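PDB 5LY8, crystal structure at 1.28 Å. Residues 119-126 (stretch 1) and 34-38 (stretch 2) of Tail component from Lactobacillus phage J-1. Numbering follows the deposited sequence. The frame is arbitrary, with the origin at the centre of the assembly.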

# COMPACT_ATOMS: atom_id res chain seq x y z
N GLN A 119 -5.65 15.46 -2.29
CA GLN A 119 -6.71 15.99 -3.16
C GLN A 119 -7.05 15.02 -4.30
O GLN A 119 -7.24 15.45 -5.44
CB GLN A 119 -6.39 17.43 -3.64
CG GLN A 119 -6.28 18.39 -2.45
CD GLN A 119 -6.05 19.85 -2.82
OE1 GLN A 119 -5.33 20.24 -3.78
NE2 GLN A 119 -6.57 20.72 -1.98
N GLY A 120 -7.10 13.72 -3.99
CA GLY A 120 -7.54 12.73 -4.95
C GLY A 120 -6.46 12.16 -5.86
O GLY A 120 -6.79 11.35 -6.74
N LYS A 121 -5.21 12.57 -5.69
CA LYS A 121 -4.13 12.07 -6.53
C LYS A 121 -3.14 11.29 -5.70
O LYS A 121 -2.88 11.63 -4.54
CB LYS A 121 -3.41 13.24 -7.21
CG LYS A 121 -4.26 13.92 -8.29
CD LYS A 121 -3.43 14.90 -9.13
CE LYS A 121 -4.29 15.68 -10.11
NZ LYS A 121 -4.73 14.82 -11.24
N ILE A 122 -2.53 10.26 -6.30
CA ILE A 122 -1.44 9.55 -5.66
C ILE A 122 -0.26 10.49 -5.42
O ILE A 122 0.17 11.22 -6.33
CB ILE A 122 -0.96 8.39 -6.57
CG1 ILE A 122 -2.05 7.34 -6.84
CG2 ILE A 122 0.33 7.73 -6.01
CD1 ILE A 122 -2.46 6.51 -5.58
N VAL A 123 0.27 10.42 -4.19
CA VAL A 123 1.53 11.04 -3.83
C VAL A 123 2.58 9.92 -3.74
O VAL A 123 3.65 10.05 -4.33
CB VAL A 123 1.43 11.90 -2.56
CG1 VAL A 123 2.82 12.37 -2.09
CG2 VAL A 123 0.53 13.10 -2.80
N ALA A 124 2.27 8.82 -3.04
CA ALA A 124 3.18 7.68 -2.97
C ALA A 124 2.38 6.40 -3.03
O ALA A 124 1.30 6.32 -2.44
CB ALA A 124 4.01 7.71 -1.67
N SER A 125 2.92 5.38 -3.73
CA SER A 125 2.25 4.09 -3.86
C SER A 125 3.24 2.97 -3.73
O SER A 125 4.19 2.87 -4.53
CB SER A 125 1.54 3.98 -5.21
OG SER A 125 0.99 2.68 -5.36
N LEU A 126 3.03 2.13 -2.69
CA LEU A 126 3.83 0.93 -2.46
C LEU A 126 3.03 -0.26 -3.01
O LEU A 126 1.88 -0.43 -2.62
CB LEU A 126 4.08 0.76 -0.96
CG LEU A 126 5.02 -0.37 -0.53
CD1 LEU A 126 5.51 -0.13 0.89
CD2 LEU A 126 4.36 -1.77 -0.61
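Stretch 2 (34-38) GVTAF

No hydrogen bond joins these two stretches, although both run in extended conformation for much of their length; the contact is made by packing alone, and it buries a modest 240 Å² in total. Stretch 2 has no regular helix or strand. Val-35 and Thr-36 are extended, at phi/psi of -119/129 and -108/156, and the chain bends at Ala-37 (-110/-30). It follows stretch 1 in the same order, Val-35 lying nearest Gly-120 and Ala-37 nearest Ser-125, with CA atoms 6.6 Å apart in both pairs, too far for backbone pairing.

The alternation of an extended chain sets the pattern: Val-35 and Ala-37 point their CB atoms toward stretch 1, while Thr-36 points away. Ile-122 serves both. Its CA-to-CB bond runs sideways, yet with chi1 and chi2 both m its end comes nearer, placing CD1 3.7 Å from Val-35 CG1 and CG1 4.0 Å from Ala-37 CB. The same Ile-122 CG1 lies 3.9 Å from Thr-36 O. At one end, Val-35 CG2 rests 3.6 Å from Gly-120 O; at the other, Ala-37 CB sits 3.4 Å from Ser-125 OG, a hydroxyl whose hydrogen bonding is met elsewhere in the structure.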

# COMPACT_ATOMS: atom_id res chain seq x y z
N GLY A 34 -11.58 4.90 -3.11
CA GLY A 34 -10.30 5.54 -2.96
C GLY A 34 -9.56 5.75 -4.26
O GLY A 34 -10.17 5.82 -5.33
N VAL A 35 -8.24 5.83 -4.16
CA VAL A 35 -7.39 6.13 -5.31
C VAL A 35 -6.45 4.96 -5.54
O VAL A 35 -5.79 4.48 -4.62
CB VAL A 35 -6.56 7.41 -5.07
CG1 VAL A 35 -5.82 7.81 -6.34
CG2 VAL A 35 -7.42 8.57 -4.56
N THR A 36 -6.41 4.48 -6.79
CA THR A 36 -5.50 3.39 -7.20
C THR A 36 -4.39 3.94 -8.08
O THR A 36 -4.56 5.00 -8.68
CB THR A 36 -6.23 2.28 -7.95
OG1 THR A 36 -6.72 2.78 -9.21
CG2 THR A 36 -7.35 1.70 -7.14
N ALA A 37 -3.25 3.25 -8.15
CA ALA A 37 -2.09 3.72 -8.88
C ALA A 37 -1.78 2.94 -10.15
O ALA A 37 -1.24 3.51 -11.10
CB ALA A 37 -0.87 3.72 -7.96
N PHE A 38 -2.10 1.63 -10.19
CA PHE A 38 -1.72 0.79 -11.33
C PHE A 38 -2.10 1.49 -12.64
O PHE A 38 -3.27 1.82 -12.86
CB PHE A 38 -2.38 -0.57 -11.25
CG PHE A 38 -2.00 -1.44 -12.42
CD1 PHE A 38 -0.70 -1.92 -12.56
CD2 PHE A 38 -2.92 -1.73 -13.41
CE1 PHE A 38 -0.34 -2.70 -13.65
CE2 PHE A 38 -2.55 -2.50 -14.52
CZ PHE A 38 -1.26 -2.98 -14.62